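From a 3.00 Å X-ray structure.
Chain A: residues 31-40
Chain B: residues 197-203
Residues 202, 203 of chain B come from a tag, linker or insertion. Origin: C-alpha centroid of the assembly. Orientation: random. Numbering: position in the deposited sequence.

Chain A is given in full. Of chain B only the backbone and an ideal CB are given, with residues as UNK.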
# COMPACT_ATOMS: atom_id res chain seq x y z
N LYS A 31 -4.20 18.39 -6.42
CA LYS A 31 -4.01 18.57 -7.85
C LYS A 31 -4.60 17.41 -8.68
O LYS A 31 -4.98 17.61 -9.83
CB LYS A 31 -2.52 18.75 -8.19
CG LYS A 31 -2.27 18.95 -9.69
CD LYS A 31 -0.80 18.98 -10.06
CE LYS A 31 -0.06 20.14 -9.40
NZ LYS A 31 1.29 20.32 -9.99
N ARG A 32 -4.68 16.20 -8.12
CA ARG A 32 -5.26 15.06 -8.86
C ARG A 32 -6.78 15.23 -8.93
O ARG A 32 -7.38 15.08 -9.99
CB ARG A 32 -4.93 13.72 -8.18
CG ARG A 32 -3.87 12.86 -8.90
CD ARG A 32 -3.59 11.56 -8.15
NE ARG A 32 -2.41 11.66 -7.27
CZ ARG A 32 -2.44 11.48 -5.95
NH1 ARG A 32 -3.58 11.19 -5.34
NH2 ARG A 32 -1.32 11.57 -5.25
N VAL A 33 -7.39 15.56 -7.79
CA VAL A 33 -8.84 15.76 -7.74
C VAL A 33 -9.23 16.92 -8.64
O VAL A 33 -10.34 16.97 -9.17
CB VAL A 33 -9.31 16.06 -6.31
CG1 VAL A 33 -10.82 16.27 -6.30
CG2 VAL A 33 -8.95 14.91 -5.38
N TRP A 34 -8.30 17.85 -8.80
CA TRP A 34 -8.48 19.01 -9.65
C TRP A 34 -8.43 18.53 -11.11
O TRP A 34 -9.38 18.74 -11.87
CB TRP A 34 -7.37 20.03 -9.37
CG TRP A 34 -7.26 21.15 -10.34
CD1 TRP A 34 -8.21 22.09 -10.62
CD2 TRP A 34 -6.17 21.41 -11.22
NE1 TRP A 34 -7.78 22.91 -11.63
CE2 TRP A 34 -6.53 22.52 -12.02
CE3 TRP A 34 -4.92 20.80 -11.42
CZ2 TRP A 34 -5.68 23.04 -13.01
CZ3 TRP A 34 -4.07 21.32 -12.40
CH2 TRP A 34 -4.46 22.43 -13.18
N LYS A 35 -7.34 17.87 -11.48
CA LYS A 35 -7.20 17.35 -12.85
C LYS A 35 -8.35 16.42 -13.18
O LYS A 35 -8.90 16.45 -14.28
CB LYS A 35 -5.89 16.57 -13.01
CG LYS A 35 -4.64 17.41 -13.06
CD LYS A 35 -3.51 16.57 -13.60
CE LYS A 35 -2.28 17.40 -13.93
NZ LYS A 35 -1.22 16.55 -14.56
N LEU A 36 -8.70 15.58 -12.21
CA LEU A 36 -9.77 14.61 -12.38
C LEU A 36 -11.12 15.26 -12.61
O LEU A 36 -11.86 14.88 -13.51
CB LEU A 36 -9.84 13.70 -11.15
CG LEU A 36 -9.74 12.19 -11.35
CD1 LEU A 36 -8.83 11.84 -12.51
CD2 LEU A 36 -9.21 11.59 -10.05
N SER A 37 -11.44 16.25 -11.79
CA SER A 37 -12.72 16.91 -11.97
C SER A 37 -12.70 17.68 -13.30
O SER A 37 -13.72 17.77 -13.98
CB SER A 37 -13.01 17.85 -10.80
OG SER A 37 -12.02 18.84 -10.75
N LYS A 38 -11.55 18.23 -13.68
CA LYS A 38 -11.48 18.93 -14.95
C LYS A 38 -11.85 17.97 -16.08
O LYS A 38 -12.72 18.28 -16.91
CB LYS A 38 -10.08 19.50 -15.17
CG LYS A 38 -10.02 21.02 -15.21
CD LYS A 38 -8.62 21.54 -14.89
CE LYS A 38 -7.59 20.98 -15.86
NZ LYS A 38 -6.23 20.95 -15.25
N GLU A 39 -11.20 16.80 -16.10
CA GLU A 39 -11.43 15.76 -17.11
C GLU A 39 -12.89 15.36 -17.20
O GLU A 39 -13.46 15.28 -18.28
CB GLU A 39 -10.60 14.51 -16.75
CG GLU A 39 -10.48 13.49 -17.87
CD GLU A 39 -9.97 12.12 -17.40
OE1 GLU A 39 -10.79 11.28 -16.97
OE2 GLU A 39 -8.73 11.89 -17.44
N ILE A 40 -13.49 15.09 -16.05
CA ILE A 40 -14.87 14.70 -15.98
C ILE A 40 -15.85 15.72 -16.57
O ILE A 40 -16.79 15.36 -17.28
CB ILE A 40 -15.26 14.46 -14.53
CG1 ILE A 40 -14.40 13.35 -13.98
CG2 ILE A 40 -16.76 14.19 -14.42
CD1 ILE A 40 -14.67 13.03 -12.55
N UNK B 197 0.39 5.75 -14.15
CA UNK B 197 -0.58 6.18 -15.13
C UNK B 197 -1.67 7.02 -14.50
O UNK B 197 -1.96 8.11 -14.98
CB UNK B 197 -1.19 4.97 -15.84
N UNK B 198 -2.28 6.54 -13.42
CA UNK B 198 -3.33 7.32 -12.78
C UNK B 198 -2.76 8.33 -11.81
O UNK B 198 -3.49 9.04 -11.13
CB UNK B 198 -4.31 6.40 -12.05
N UNK B 199 -1.43 8.41 -11.78
CA UNK B 199 -0.76 9.33 -10.88
C UNK B 199 -0.57 10.69 -11.55
O UNK B 199 -0.19 11.68 -10.91
CB UNK B 199 0.59 8.76 -10.44
N UNK B 200 -0.87 10.72 -12.84
CA UNK B 200 -0.75 11.94 -13.64
C UNK B 200 -2.04 12.22 -14.40
O UNK B 200 -2.17 13.24 -15.07
CB UNK B 200 0.42 11.83 -14.62
N UNK B 201 -3.00 11.30 -14.27
CA UNK B 201 -4.30 11.40 -14.92
C UNK B 201 -4.11 11.47 -16.44
O UNK B 201 -4.09 12.56 -17.00
CB UNK B 201 -5.07 12.62 -14.41
N UNK B 202 -3.99 10.31 -17.08
CA UNK B 202 -3.79 10.27 -18.54
C UNK B 202 -5.02 9.80 -19.30
O UNK B 202 -5.47 8.66 -19.14
CB UNK B 202 -2.61 9.35 -18.88
N UNK B 203 -5.57 10.68 -20.14
CA UNK B 203 -6.75 10.38 -20.96
C UNK B 203 -7.18 11.60 -21.80
O UNK B 203 -8.29 12.13 -21.55
CB UNK B 203 -7.91 9.93 -20.07

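Chain A presents one side of a continuous helix, with R32(A), K35(A), L36(A) and E39(A) reaching the other stretch. The chain B segment leaves the end of a helix and passes these four residues as an irregular strip of backbone.

Position 197 is helical, and nothing of chain A lies within 5.5 Å of its ideal CB. This contact sets no requirement, and any residue tolerated in a helix would serve. It is K197(B), whose NZ is hydrogen-bonded elsewhere in the structure.

At position 198 the CA-to-CB bond points sideways and the ideal CB again has no neighbour, so a polar or charged side chain is as plausible as any. What chain A meets here is backbone: R32(A) CD lies 3.9 Å from the carbonyl O of 198, an approach that any residue type would permit. The residue is E198(B), and its carboxylate oxygens are hydrogen-bonded elsewhere.

Position 199 points away at CA-to-CB, yet its ideal CB is 5.2 Å from R32(A) NE. A short side chain would leave the arginine largely alone; a longer one could bend back to it, whether aliphatic, to pack on the guanidinium, or acidic, to answer its charge. The deposited L199(B) takes the aliphatic course. With chi1 t and chi2 p, its end comes nearer than its first bond suggests, and CD1 lies 3.7 Å from R32(A) NE, approaching the guanidinium obliquely.

Position 200 also points away, into space that chain A does not fill. The extended K35(A) brings its ammonium to the backbone instead, and a second positive charge directed there would be unwelcome; a polar side chain directed outward is reasonable. K200(B) is such a residue: its CA-to-CB bond points away, and its NZ lies 8.4 Å from K35(A) NZ, while its carbonyl O accepts a weak hydrogen bond from K35(A) NZ at 3.5 Å.

Position 201 is the centre of the contact. Its CA-to-CB bond points toward chain A, and the ideal CB lies 4.3 Å from both K35(A) CB and L36(A) CD1. These carbons invite a compact apolar side chain such as alanine, valine or isoleucine, although the positive phi of 59° is less comfortable for a beta-branched residue. An acidic group would be poorly placed, with E39(A) OE2 only 4.8 Å from the ideal CB. V201(B) fills the place: CG1 lies 3.5 Å from L36(A) CD1 and 3.4 Å from E39(A) OE2, and CG2 lies 3.9 Å from both L36(A) CD1 and K35(A) CB.

Position 202 points away and its ideal CB has no neighbour, so chain A expresses no preference. L202(B) comes from an expression tag and is poorly ordered.

Position 203 turns toward chain A again, its ideal CB 3.4 Å from E39(A) OE2. A lysine or arginine, or a neutral hydrogen-bond donor, would suit that carboxylate best. The deposited E203(B) does not follow this logic: its OE1 lies 3.5 Å from E39(A) OE1, two like charges without a hydrogen bond. It too is a poorly ordered tag residue.

Chain B, residues 197-203: KELKVLE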
# COMPACT_ATOMS: atom_id res chain seq x y z
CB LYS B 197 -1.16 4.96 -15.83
CG LYS B 197 -2.12 5.28 -16.93
CD LYS B 197 -2.61 4.01 -17.58
CE LYS B 197 -3.87 4.28 -18.40
NZ LYS B 197 -4.95 4.93 -17.57
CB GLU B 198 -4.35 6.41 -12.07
CG GLU B 198 -3.80 5.37 -11.13
CD GLU B 198 -4.90 4.50 -10.49
OE1 GLU B 198 -5.62 5.00 -9.60
OE2 GLU B 198 -5.04 3.32 -10.89
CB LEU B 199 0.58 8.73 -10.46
CG LEU B 199 1.21 9.19 -9.14
CD1 LEU B 199 0.18 9.14 -8.01
CD2 LEU B 199 2.39 8.29 -8.84
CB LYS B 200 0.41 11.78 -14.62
CG LYS B 200 1.74 11.53 -13.92
CD LYS B 200 2.90 11.51 -14.89
CE LYS B 200 2.73 10.41 -15.92
NZ LYS B 200 3.91 10.35 -16.82
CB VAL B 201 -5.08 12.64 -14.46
CG1 VAL B 201 -6.50 12.60 -15.01
CG2 VAL B 201 -5.10 12.72 -12.93
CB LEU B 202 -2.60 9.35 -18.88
CG LEU B 202 -1.17 9.86 -18.64
CD1 LEU B 202 -1.01 10.34 -17.21
CD2 LEU B 202 -0.17 8.75 -18.94
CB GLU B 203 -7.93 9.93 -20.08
CG GLU B 203 -8.23 8.43 -20.11
CD GLU B 203 -9.37 8.05 -19.16
OE1 GLU B 203 -9.27 8.34 -17.95
OE2 GLU B 203 -10.37 7.44 -19.63
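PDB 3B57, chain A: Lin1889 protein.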